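Local structure of PTS system fructose-like EIIB component 3 (Escherichia coli K12, 4TN5) at residues L49-E52 with D53-R56; E72-E75 with H76-Y79. The protein serves as a fructose-type IIB component of the sugar phosphotransferase system, probably passing a phosphoryl group from phospho-EIIA via a cysteine to the incoming sugar. All coordinates share one frame; numbering follows the deposited sequence.

Contact 1. Residues L49-E52 with D53-R56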
ATOM      1  N   LEU A  49      -3.575   1.618 -20.311  1.00 67.30           N
ATOM      2  CA  LEU A  49      -2.250   1.049 -20.146  1.00 62.80           C
ATOM      3  C   LEU A  49      -2.242  -0.410 -20.578  1.00 60.85           C
ATOM      4  O   LEU A  49      -3.060  -1.207 -20.118  1.00 65.54           O
ATOM      5  CB  LEU A  49      -1.783   1.196 -18.697  1.00 56.49           C
ATOM      6  CG  LEU A  49      -1.749   2.653 -18.233  1.00 44.77           C
ATOM      7  CD1 LEU A  49      -1.505   2.757 -16.741  1.00 42.68           C
ATOM      8  CD2 LEU A  49      -0.696   3.434 -19.006  1.00 35.39           C
ATOM      9  N   ALA A  50      -1.341  -0.740 -21.497  1.00 62.22           N
ATOM     10  CA  ALA A  50      -1.057  -2.125 -21.827  1.00 68.53           C
ATOM     11  C   ALA A  50      -0.456  -2.721 -20.568  1.00 75.88           C
ATOM     12  O   ALA A  50       0.268  -2.043 -19.848  1.00 82.02           O
ATOM     13  CB  ALA A  50      -0.064  -2.193 -22.959  1.00 62.97           C
ATOM     14  N   ASP A  51      -0.759  -3.978 -20.276  1.00 82.95           N
ATOM     15  CA  ASP A  51      -0.258  -4.558 -19.034  1.00 84.35           C
ATOM     16  C   ASP A  51       1.220  -4.930 -19.091  1.00 80.96           C
ATOM     17  O   ASP A  51       1.882  -4.995 -18.055  1.00 85.82           O
ATOM     18  CB  ASP A  51      -1.143  -5.703 -18.542  1.00 94.76           C
ATOM     19  CG  ASP A  51      -2.563  -5.250 -18.275  1.00107.79           C
ATOM     20  OD1 ASP A  51      -2.812  -4.032 -18.374  1.00113.38           O
ATOM     21  OD2 ASP A  51      -3.417  -6.090 -17.921  1.00113.41           O
ATOM     22  N   GLU A  52       1.745  -5.128 -20.297  1.00 78.74           N
ATOM     23  CA  GLU A  52       3.186  -5.250 -20.465  1.00 82.96           C
ATOM     24  C   GLU A  52       3.857  -3.949 -20.031  1.00 79.19           C
ATOM     25  O   GLU A  52       4.972  -3.964 -19.520  1.00 70.82           O
ATOM     26  CB  GLU A  52       3.574  -5.601 -21.910  1.00 88.53           C
ATOM     27  CG  GLU A  52       2.850  -4.830 -23.019  1.00 95.36           C
ATOM     28  CD  GLU A  52       1.477  -5.395 -23.349  1.00102.48           C
ATOM     29  OE1 GLU A  52       0.722  -5.728 -22.413  1.00103.86           O
ATOM     30  OE2 GLU A  52       1.155  -5.515 -24.551  1.00108.36           O
ATOM     31  N   ASP A  53       3.163  -2.830 -20.230  1.00 83.98           N
ATOM     32  CA  ASP A  53       3.635  -1.528 -19.770  1.00 75.66           C
ATOM     33  C   ASP A  53       3.612  -1.475 -18.247  1.00 64.32           C
ATOM     34  O   ASP A  53       4.542  -0.973 -17.618  1.00 58.69           O
ATOM     35  CB  ASP A  53       2.734  -0.414 -20.308  1.00 76.49           C
ATOM     36  CG  ASP A  53       2.982  -0.108 -21.767  1.00 84.27           C
ATOM     37  OD1 ASP A  53       4.095  -0.385 -22.261  1.00 81.68           O
ATOM     38  OD2 ASP A  53       2.048   0.398 -22.423  1.00 87.65           O
ATOM     39  N   ILE A  54       2.530  -1.983 -17.664  1.00 51.89           N
ATOM     40  CA  ILE A  54       2.332  -1.951 -16.218  1.00 57.01           C
ATOM     41  C   ILE A  54       3.286  -2.912 -15.510  1.00 62.47           C
ATOM     42  O   ILE A  54       3.756  -2.640 -14.404  1.00 65.48           O
ATOM     43  CB  ILE A  54       0.868  -2.298 -15.853  1.00 58.14           C
ATOM     44  CG1 ILE A  54      -0.092  -1.304 -16.509  1.00 47.77           C
ATOM     45  CG2 ILE A  54       0.664  -2.307 -14.343  1.00 64.88           C
ATOM     46  CD1 ILE A  54      -1.549  -1.549 -16.178  1.00 55.43           C
ATOM     47  N   ARG A  55       3.583  -4.028 -16.168  1.00 64.70           N
ATOM     48  CA  ARG A  55       4.421  -5.074 -15.588  1.00 70.89           C
ATOM     49  C   ARG A  55       5.921  -4.776 -15.724  1.00 63.55           C
ATOM     50  O   ARG A  55       6.749  -5.372 -15.033  1.00 68.52           O
ATOM     51  CB  ARG A  55       4.048  -6.438 -16.194  1.00 77.81           C
ATOM     52  CG  ARG A  55       2.655  -6.970 -15.872  1.00 80.90           C
ATOM     53  CD  ARG A  55       2.442  -8.353 -16.470  1.00 92.74           C
ATOM     54  NE  ARG A  55       1.104  -8.866 -16.191  1.00 99.79           N
ATOM     55  CZ  ARG A  55       0.756  -9.471 -15.059  1.00107.32           C
ATOM     56  NH1 ARG A  55       1.648  -9.648 -14.094  1.00106.36           N
ATOM     57  NH2 ARG A  55      -0.489  -9.896 -14.893  1.00113.65           N
ATOM     58  N   ARG A  56       6.271  -3.837 -16.595  1.00 61.07           N
ATOM     59  CA  ARG A  56       7.671  -3.453 -16.745  1.00 62.31           C
ATOM     60  C   ARG A  56       7.917  -2.042 -16.225  1.00 69.88           C
ATOM     61  O   ARG A  56       9.042  -1.542 -16.266  1.00 75.07           O
ATOM     62  CB  ARG A  56       8.112  -3.556 -18.203  1.00 58.41           C
ATOM     63  CG  ARG A  56       7.578  -2.444 -19.071  1.00 64.62           C
ATOM     64  CD  ARG A  56       7.947  -2.655 -20.521  1.00 68.82           C
ATOM     65  NE  ARG A  56       7.333  -1.640 -21.367  1.00 71.43           N
ATOM     66  CZ  ARG A  56       7.842  -0.428 -21.559  1.00 68.21           C
ATOM     67  NH1 ARG A  56       8.975  -0.084 -20.962  1.00 64.38           N
ATOM     68  NH2 ARG A  56       7.218   0.438 -22.344  1.00 62.86           N
TER

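Contact 2. Residues E72-E75 with H76-Y79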
ATOM      1  N   GLU A  72      -7.502  -2.862  -9.904  1.00 86.42           N
ATOM      2  CA  GLU A  72      -6.984  -4.219  -9.843  1.00 87.00           C
ATOM      3  C   GLU A  72      -5.563  -4.366 -10.402  1.00 79.70           C
ATOM      4  O   GLU A  72      -4.803  -5.212  -9.940  1.00 84.18           O
ATOM      5  CB  GLU A  72      -7.919  -5.124 -10.665  1.00 95.31           C
ATOM      6  CG  GLU A  72      -7.950  -4.747 -12.138  1.00105.18           C
ATOM      7  CD  GLU A  72      -8.940  -5.527 -12.967  1.00116.55           C
ATOM      8  OE1 GLU A  72      -9.382  -6.600 -12.508  1.00120.10           O
ATOM      9  OE2 GLU A  72      -9.308  -5.046 -14.059  1.00125.04           O
ATOM     10  N   ARG A  73      -5.216  -3.567 -11.410  1.00 66.91           N
ATOM     11  CA  ARG A  73      -4.066  -3.865 -12.257  1.00 58.12           C
ATOM     12  C   ARG A  73      -2.758  -3.501 -11.582  1.00 52.56           C
ATOM     13  O   ARG A  73      -1.682  -3.905 -12.025  1.00 64.45           O
ATOM     14  CB  ARG A  73      -4.196  -3.107 -13.577  1.00 62.43           C
ATOM     15  CG  ARG A  73      -5.410  -3.506 -14.403  1.00 67.27           C
ATOM     16  CD  ARG A  73      -5.689  -2.479 -15.491  1.00 68.32           C
ATOM     17  NE  ARG A  73      -6.089  -1.190 -14.929  1.00 65.29           N
ATOM     18  CZ  ARG A  73      -6.187  -0.061 -15.625  1.00 60.95           C
ATOM     19  NH1 ARG A  73      -5.899  -0.049 -16.920  1.00 60.07           N
ATOM     20  NH2 ARG A  73      -6.563   1.059 -15.023  1.00 56.69           N
ATOM     21  N   PHE A  74      -2.866  -2.746 -10.497  1.00 46.86           N
ATOM     22  CA  PHE A  74      -1.710  -2.144  -9.858  1.00 52.09           C
ATOM     23  C   PHE A  74      -1.415  -2.748  -8.489  1.00 55.41           C
ATOM     24  O   PHE A  74      -0.602  -2.211  -7.739  1.00 55.66           O
ATOM     25  CB  PHE A  74      -1.933  -0.637  -9.718  1.00 47.67           C
ATOM     26  CG  PHE A  74      -2.305   0.044 -11.007  1.00 46.96           C
ATOM     27  CD1 PHE A  74      -1.324   0.413 -11.911  1.00 43.09           C
ATOM     28  CD2 PHE A  74      -3.629   0.325 -11.312  1.00 42.43           C
ATOM     29  CE1 PHE A  74      -1.651   1.039 -13.096  1.00 37.74           C
ATOM     30  CE2 PHE A  74      -3.963   0.955 -12.499  1.00 54.15           C
ATOM     31  CZ  PHE A  74      -2.971   1.312 -13.391  1.00 48.73           C
ATOM     32  N   GLU A  75      -2.067  -3.859  -8.159  1.00 64.51           N
ATOM     33  CA  GLU A  75      -1.890  -4.458  -6.835  1.00 57.10           C
ATOM     34  C   GLU A  75      -0.472  -4.986  -6.607  1.00 55.36           C
ATOM     35  O   GLU A  75      -0.005  -5.049  -5.470  1.00 69.07           O
ATOM     36  CB  GLU A  75      -2.938  -5.546  -6.561  1.00 63.34           C
ATOM     37  CG  GLU A  75      -2.689  -6.878  -7.253  1.00 80.95           C
ATOM     38  CD  GLU A  75      -3.930  -7.754  -7.285  1.00 91.33           C
ATOM     39  OE1 GLU A  75      -4.596  -7.884  -6.235  1.00 99.83           O
ATOM     40  OE2 GLU A  75      -4.240  -8.311  -8.358  1.00 86.93           O
ATOM     41  N   HIS A  76       0.214  -5.348  -7.687  1.00 53.85           N
ATOM     42  CA  HIS A  76       1.586  -5.840  -7.585  1.00 56.72           C
ATOM     43  C   HIS A  76       2.611  -4.833  -8.095  1.00 54.77           C
ATOM     44  O   HIS A  76       3.690  -5.210  -8.554  1.00 57.97           O
ATOM     45  CB  HIS A  76       1.747  -7.169  -8.323  1.00 65.35           C
ATOM     46  CG  HIS A  76       0.956  -8.289  -7.725  1.00 75.57           C
ATOM     47  ND1 HIS A  76       1.198  -8.773  -6.458  1.00 80.69           N
ATOM     48  CD2 HIS A  76      -0.064  -9.027  -8.223  1.00 74.64           C
ATOM     49  CE1 HIS A  76       0.354  -9.756  -6.197  1.00 83.11           C
ATOM     50  NE2 HIS A  76      -0.421  -9.931  -7.252  1.00 82.53           N
ATOM     51  N   CYS A  77       2.273  -3.553  -8.004  1.00 43.46           N
ATOM     52  CA  CYS A  77       3.182  -2.502  -8.433  1.00 40.32           C
ATOM     53  C   CYS A  77       3.588  -1.623  -7.262  1.00 31.73           C
ATOM     54  O   CYS A  77       2.820  -1.431  -6.321  1.00 40.96           O
ATOM     55  CB  CYS A  77       2.529  -1.631  -9.511  1.00 50.82           C
ATOM     56  SG  CYS A  77       1.766  -2.547 -10.867  1.00118.94           S
ATOM     57  N   ARG A  78       4.808  -1.103  -7.316  1.00 29.41           N
ATOM     58  CA  ARG A  78       5.177   0.010  -6.465  1.00 37.36           C
ATOM     59  C   ARG A  78       4.357   1.176  -6.978  1.00 42.90           C
ATOM     60  O   ARG A  78       4.378   1.455  -8.176  1.00 45.47           O
ATOM     61  CB  ARG A  78       6.652   0.348  -6.644  1.00 40.20           C
ATOM     62  CG  ARG A  78       7.627  -0.737  -6.249  1.00 48.05           C
ATOM     63  CD  ARG A  78       9.028  -0.328  -6.663  1.00 55.79           C
ATOM     64  NE  ARG A  78      10.054  -1.155  -6.042  1.00 66.73           N
ATOM     65  CZ  ARG A  78      10.656  -0.852  -4.899  1.00 79.27           C
ATOM     66  NH1 ARG A  78      10.327   0.255  -4.247  1.00 88.87           N
ATOM     67  NH2 ARG A  78      11.580  -1.659  -4.399  1.00 82.09           N
ATOM     68  N   TYR A  79       3.622   1.853  -6.104  1.00 41.30           N
ATOM     69  CA  TYR A  79       2.887   3.027  -6.562  1.00 38.03           C
ATOM     70  C   TYR A  79       2.619   4.101  -5.514  1.00 45.17           C
ATOM     71  O   TYR A  79       2.627   3.845  -4.310  1.00 44.07           O
ATOM     72  CB  TYR A  79       1.592   2.639  -7.299  1.00 38.90           C
ATOM     73  CG  TYR A  79       0.467   2.099  -6.442  1.00 38.95           C
ATOM     74  CD1 TYR A  79      -0.368   2.955  -5.733  1.00 47.97           C
ATOM     75  CD2 TYR A  79       0.211   0.736  -6.378  1.00 46.76           C
ATOM     76  CE1 TYR A  79      -1.406   2.467  -4.962  1.00 41.97           C
ATOM     77  CE2 TYR A  79      -0.828   0.239  -5.612  1.00 46.81           C
ATOM     78  CZ  TYR A  79      -1.632   1.110  -4.905  1.00 45.75           C
ATOM     79  OH  TYR A  79      -2.666   0.620  -4.141  1.00 47.77           O
TER

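Contact 1. Residues L49-E52 with D53-R56
R55 N donates to D51 O at 2.7 Å, an i-to-i+4 bond of the short helix 51-56. I54 N donates to A50 O at 3.1 Å, and the donor lies in the carbonyl plane. A50 is the N-cap, so its carbonyl opens the helix and is also met by D53 N in a weak bond. A second weak bond, R56 N to E52 O, continues the series. The first side-chain carbons of both arginines pass close to carbonyl oxygens of the first turn. R55 CG lies 3.0 Å from D51 O. A chi1 of 75° turns R56 CG toward E52 O, 3.1 Å away. The NH2 of R56 forms a salt bridge with D53 OD1 at 3.2 Å. That oxygen is met on its anti side, and the partner is 33° out of the carboxylate plane. The other oxygen, D53 OD2, rests 3.4 Å from the methyl of A50. D51 and I54 run side by side, with I54 CD1 alongside D51 OD1. On the buried flank L49 CB packs against I54 CG1 at 3.7 Å, tying the residue before the N-cap to the helix. L49 N is hydrogen-bonded to E38 OE1. The L49 side chain reaches V5 and V7 of strand 3-9, while D53 touches Y3 and R56 makes a cation-pi contact with it. I54 turns to R73, F74 and C77 in the loop between strands 59-64 and 79-82.

Contact 2. Residues E72-E75 with H76-Y79
This is a type I beta turn, F74 to C77, in the loop that leads from strand 59-64 to strand 79-82. C77 N closes it with a 3.2 Å hydrogen bond to F74 O. The bond is fairly straight at hydrogen (152°), but the donor stands 68° out of the carbonyl plane, not on a lone pair. The same oxygen is also met by the ring of Y79. The ring presents its edge, with CD2 and CE2 each 3.3 Å from F74 O. F74 CB touches the ring too, 4.2 Å from Y79 CD2. A Y79 chi1 of 72° turns this ring edge toward F74 O. A serine here would probably leave the carbonyl of F74 without the ring edge beside it and open a gap next to F74 CB. C77 SG approaches F74 from another side, 3.6 Å from F74 CA. E75 and H76 run alongside each other at the corner of the turn. E75 CG sits over one face of the imidazole, a CH-pi contact 3.8 Å from the H76 ring centroid, displaced toward the rim. The Y79 side chain lies about 4 Å from a bound nickel ion, and its ring meets that of H109. R73 NE is hydrogen-bonded to G70 O, and its NH1 forms a salt bridge with E38 OE1. F74 and Y79 both pack on A60 of strand 59-64, while R73, F74 and C77 all touch I54 on helix 51-56.

In the fold
Contact 1 comes first along the chain, at helix 51-56. Strand 59-64 follows it, and contact 2 lies in the loop before strand 79-82. Their centres are about 11 Å apart, and they touch directly. I54 CG2 packs on C77 SG at 3.7 Å, and L49 CD1 meets F74 CZ at 3.9 Å. E38 OE1 is a shared polar partner, taking L49 N from contact 1 and R73 NH1 from contact 2. Helix and turn thus pack together beside the mixed sheet, in which strand 59-64 lies between 3-9 and 79-82. Both belong to the EIIB type-2 domain but lie away from the inferred phosphocysteine site, so the pairing is structural packing.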